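Local coordinates for protein tyrosinase (Burkholderia thailandensis, PDB 5ZRD) that hydroxylates monophenols to catechols and probably oxidises these to quinones at a two-copper centre, as tyrosinases do, at residues Y180-G184 with H198-F202; F327-Q331 with I390-R394. All blocks are in the same frame, centred on the assembly; numbering follows the deposited sequence.

Contact 1 of 2, residues Y180-G184 with H198-F202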
# COMPACT_ATOMS: atom_id res chain seq x y z
N TYR A 180 -32.77 22.74 1.33
CA TYR A 180 -34.04 22.19 0.93
C TYR A 180 -34.88 23.34 0.35
O TYR A 180 -34.93 24.38 0.97
CB TYR A 180 -34.70 21.56 2.14
CG TYR A 180 -36.09 21.02 1.97
CD1 TYR A 180 -37.20 21.84 2.14
CD2 TYR A 180 -36.30 19.67 1.74
CE1 TYR A 180 -38.49 21.35 1.99
CE2 TYR A 180 -37.58 19.16 1.60
CZ TYR A 180 -38.68 20.00 1.74
OH TYR A 180 -39.94 19.48 1.69
N PRO A 181 -35.53 23.15 -0.79
CA PRO A 181 -35.74 21.81 -1.42
C PRO A 181 -34.80 21.56 -2.60
O PRO A 181 -35.06 20.70 -3.42
CB PRO A 181 -37.17 21.91 -1.97
CG PRO A 181 -37.19 23.34 -2.47
CD PRO A 181 -36.40 24.14 -1.44
N LEU A 182 -33.70 22.30 -2.64
CA LEU A 182 -32.72 22.21 -3.76
C LEU A 182 -31.59 21.20 -3.48
O LEU A 182 -31.30 20.82 -2.32
CB LEU A 182 -32.12 23.60 -4.01
CG LEU A 182 -33.11 24.69 -4.43
CD1 LEU A 182 -32.37 25.95 -4.86
CD2 LEU A 182 -33.98 24.19 -5.56
N SER A 183 -30.94 20.81 -4.58
CA SER A 183 -29.79 19.95 -4.59
C SER A 183 -28.54 20.72 -5.04
O SER A 183 -28.57 21.56 -5.98
CB SER A 183 -30.04 18.79 -5.49
OG SER A 183 -28.98 17.85 -5.40
N GLY A 184 -27.42 20.42 -4.40
CA GLY A 184 -26.14 20.96 -4.88
C GLY A 184 -25.02 19.94 -4.95
O GLY A 184 -23.88 20.29 -4.78
N HIS A 198 -33.75 17.75 -10.75
CA HIS A 198 -34.33 18.02 -9.43
C HIS A 198 -34.61 19.52 -9.25
O HIS A 198 -35.75 19.93 -8.87
CB HIS A 198 -33.46 17.45 -8.30
CG HIS A 198 -34.02 17.78 -6.95
ND1 HIS A 198 -34.76 16.86 -6.21
CD2 HIS A 198 -34.03 18.95 -6.28
CE1 HIS A 198 -35.16 17.45 -5.10
NE2 HIS A 198 -34.75 18.76 -5.13
N ASN A 199 -33.63 20.37 -9.51
CA ASN A 199 -33.84 21.79 -9.23
C ASN A 199 -34.84 22.43 -10.21
O ASN A 199 -35.50 23.41 -9.86
CB ASN A 199 -32.52 22.55 -9.21
CG ASN A 199 -31.69 22.21 -7.98
OD1 ASN A 199 -32.16 21.51 -7.07
ND2 ASN A 199 -30.48 22.73 -7.92
N ALA A 200 -34.95 21.90 -11.44
CA ALA A 200 -35.97 22.40 -12.39
C ALA A 200 -37.36 22.30 -11.75
O ALA A 200 -38.19 23.15 -12.01
CB ALA A 200 -35.91 21.63 -13.69
N LYS A 201 -37.59 21.32 -10.87
CA LYS A 201 -38.90 21.19 -10.20
C LYS A 201 -39.12 22.27 -9.13
O LYS A 201 -40.16 22.25 -8.51
CB LYS A 201 -39.03 19.83 -9.52
CG LYS A 201 -39.02 18.65 -10.47
CD LYS A 201 -39.06 17.29 -9.80
CE LYS A 201 -38.47 16.23 -10.70
NZ LYS A 201 -38.51 14.89 -10.07
N PHE A 202 -38.19 23.20 -8.90
CA PHE A 202 -38.32 24.09 -7.73
C PHE A 202 -37.79 25.48 -8.05
O PHE A 202 -36.92 25.99 -7.33
CB PHE A 202 -37.58 23.50 -6.52
CG PHE A 202 -38.22 22.26 -5.97
CD1 PHE A 202 -39.37 22.34 -5.21
CD2 PHE A 202 -37.69 21.01 -6.25
CE1 PHE A 202 -39.96 21.19 -4.71
CE2 PHE A 202 -38.29 19.87 -5.76
CZ PHE A 202 -39.43 19.96 -4.99
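Pro181 of an irregular loop meets His198, in the last turn of helix 189-200, and Phe202, just past its end, within the common central domain of tyrosinase. Side chains at the end of this helix bind the backbone of the loop that leads into it. A cis peptide bond joins Tyr180 to Pro181, and the proline ring turns its CB to one face of the Phe202 ring. This CH-pi contact runs 4.0 Å from Pro181 CB to the ring centroid, and Pro181 CG lies 3.6 Å from Phe202 CD1. The carbonyl of Pro181 takes a short hydrogen bond from the imidazole, with His198 NE2 2.6 Å from Pro181 O. The oxygen sits in the imidazole plane, at its edge, and the N-H points almost straight at it (171°). His198 reaches it with CG anti to the backbone N (chi1 177°).

Leu182 comes next. Its CD2 branch passes Phe202 CB at 3.8 Å and also touches the amide oxygen of Asn199.

At Ser183 the side-chain amide of Asn199 pairs with both backbone polar groups of one residue. Ser183 N donates to a lone pair of Asn199 OD1 at 2.9 Å. Asn199 ND2 in turn donates to a lone pair of Ser183 O, 3.0 Å away. The two bonds, both close to the amide plane, bring the amide edge-on to the extended backbone and fix its rotation. The Ser183 hydroxyl turns instead to the helix one turn back, where its OG is hydrogen-bonded to Thr195 OG1.

Contact 2 of 2, residues F327-Q331 with I390-R394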
# COMPACT_ATOMS: atom_id res chain seq x y z
N PHE A 327 -26.34 22.69 25.08
CA PHE A 327 -25.24 22.12 25.86
C PHE A 327 -25.06 22.91 27.16
O PHE A 327 -24.88 22.33 28.22
CB PHE A 327 -23.98 22.11 24.99
CG PHE A 327 -22.72 21.64 25.64
CD1 PHE A 327 -22.72 20.88 26.80
CD2 PHE A 327 -21.50 21.97 25.09
CE1 PHE A 327 -21.53 20.43 27.38
CE2 PHE A 327 -20.30 21.51 25.65
CZ PHE A 327 -20.33 20.72 26.78
N TRP A 328 -25.16 24.23 27.10
CA TRP A 328 -24.95 25.09 28.28
C TRP A 328 -26.13 24.97 29.26
O TRP A 328 -25.93 24.92 30.47
CB TRP A 328 -24.71 26.55 27.84
CG TRP A 328 -24.54 27.51 28.98
CD1 TRP A 328 -25.38 28.51 29.33
CD2 TRP A 328 -23.47 27.52 29.94
NE1 TRP A 328 -24.91 29.14 30.46
CE2 TRP A 328 -23.74 28.57 30.84
CE3 TRP A 328 -22.33 26.74 30.15
CZ2 TRP A 328 -22.90 28.88 31.90
CZ3 TRP A 328 -21.49 27.05 31.20
CH2 TRP A 328 -21.77 28.11 32.06
N VAL A 329 -27.35 24.88 28.72
CA VAL A 329 -28.52 24.64 29.55
C VAL A 329 -28.41 23.29 30.27
O VAL A 329 -28.77 23.22 31.41
CB VAL A 329 -29.82 24.68 28.74
CG1 VAL A 329 -30.98 24.13 29.55
CG2 VAL A 329 -30.13 26.08 28.26
N TRP A 330 -27.91 22.25 29.61
CA TRP A 330 -27.79 20.96 30.20
C TRP A 330 -26.75 21.05 31.32
O TRP A 330 -26.91 20.41 32.35
CB TRP A 330 -27.42 19.88 29.17
CG TRP A 330 -27.11 18.54 29.77
CD1 TRP A 330 -27.99 17.53 30.02
CD2 TRP A 330 -25.83 18.07 30.22
NE1 TRP A 330 -27.35 16.47 30.58
CE2 TRP A 330 -26.02 16.76 30.71
CE3 TRP A 330 -24.55 18.63 30.28
CZ2 TRP A 330 -24.98 16.03 31.26
CZ3 TRP A 330 -23.51 17.89 30.80
CH2 TRP A 330 -23.73 16.61 31.31
N GLN A 331 -25.68 21.79 31.06
CA GLN A 331 -24.59 21.96 32.06
C GLN A 331 -25.19 22.61 33.30
O GLN A 331 -24.97 22.13 34.38
CB GLN A 331 -23.44 22.81 31.55
CG GLN A 331 -22.52 22.05 30.61
CD GLN A 331 -21.42 22.90 30.02
OE1 GLN A 331 -21.61 23.57 29.01
NE2 GLN A 331 -20.23 22.83 30.62
N ILE A 390 -15.20 24.34 29.21
CA ILE A 390 -16.30 23.81 30.01
C ILE A 390 -17.24 24.96 30.43
O ILE A 390 -18.47 24.90 30.27
CB ILE A 390 -15.76 22.99 31.19
CG1 ILE A 390 -14.85 21.87 30.66
CG2 ILE A 390 -16.90 22.45 32.05
CD1 ILE A 390 -14.22 21.00 31.70
N ASN A 391 -16.67 26.03 30.95
CA ASN A 391 -17.50 27.07 31.47
C ASN A 391 -17.41 28.25 30.52
O ASN A 391 -16.38 28.95 30.48
CB ASN A 391 -17.07 27.50 32.88
CG ASN A 391 -18.01 28.53 33.46
OD1 ASN A 391 -18.40 29.47 32.78
ND2 ASN A 391 -18.41 28.33 34.71
N ILE A 392 -18.48 28.50 29.77
CA ILE A 392 -18.38 29.53 28.75
C ILE A 392 -18.18 30.92 29.39
O ILE A 392 -17.57 31.76 28.75
CB ILE A 392 -19.59 29.53 27.79
CG1 ILE A 392 -20.91 29.77 28.52
CG2 ILE A 392 -19.64 28.26 26.95
CD1 ILE A 392 -22.09 29.97 27.61
N GLU A 393 -18.71 31.19 30.59
CA GLU A 393 -18.62 32.54 31.22
C GLU A 393 -17.19 32.75 31.77
O GLU A 393 -16.50 33.68 31.36
CB GLU A 393 -19.69 32.70 32.31
CG GLU A 393 -21.11 32.60 31.78
CD GLU A 393 -22.23 32.54 32.82
OE1 GLU A 393 -21.95 32.15 33.99
OE2 GLU A 393 -23.42 32.84 32.47
N ARG A 394 -16.69 31.80 32.55
CA ARG A 394 -15.36 31.95 33.21
C ARG A 394 -14.22 31.72 32.24
O ARG A 394 -13.18 32.31 32.43
CB ARG A 394 -15.18 30.99 34.40
CG ARG A 394 -16.30 31.09 35.43
CD ARG A 394 -16.12 30.16 36.62
NE ARG A 394 -17.22 30.35 37.56
CZ ARG A 394 -17.37 31.40 38.39
NH1 ARG A 394 -16.32 32.15 38.74
NH2 ARG A 394 -18.58 31.68 38.88
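Trp328 and Ile392 mark the closest backbone approach, their CA atoms 7.9 Å apart, where helix 315-334 faces the start of the short helix 392-396. The main apolar contact is Ile392 laid over one face of the Trp328 indole. Ile392 CG1 stands 3.6 Å from the centroid of the six-membered ring, 8° off its normal, a CH-pi contact. Its CD1 continues over the five-membered ring, 3.7 Å from Trp328 CD2. Ile392 CG1 lies between the backbone N and the carbonyl carbon (chi1 60°), which turns this branch over the indole. The far rim of the indole meets polar groups: Ile390 O sits at the indole edge near CZ3, Asn391 OD1 lies by CH2, and Trp328 CZ2 lies 3.8 Å from Glu393 CD. The Glu393 carboxylate is bound by Thr399.

One turn further on, Gln331 NE2 donates to Ile390 O at 2.7 Å, with the donor tilted out of the carbonyl plane. The same amide nitrogen also binds His336 O, and OE1 accepts from Arg95, so both ends of this buried amide are held. Asn391 is the N-cap of the short helix: its OD1 accepts from Arg394 N at 2.9 Å and, weakly, from Glu393 N.

Helix 90-108 adjoins both sides of the contact through Arg95, which touches Trp328 and Ile392. Strand 398-400 adds Tyr400 beside both residues and Phe398 against Ile392.

The centre of the chain lies between the two contacts, which are 39 Å apart between centres and about 24 Å between nearest atoms. Both segments of contact 1 come earlier in the chain than either segment of contact 2. Contact 1 is local, tying a loop to the end of helix 189-200, 14 residues on. Contact 2 spans 59 residues and brings the segment 390-394 onto helix 315-334 of the common central domain. That helix carries the copper ligand His320, and its neighbour helix 90-108 carries His94. The side chain of Ile392 is about 11 Å from that of His94, whereas contact 1 lies away from the annotated sites.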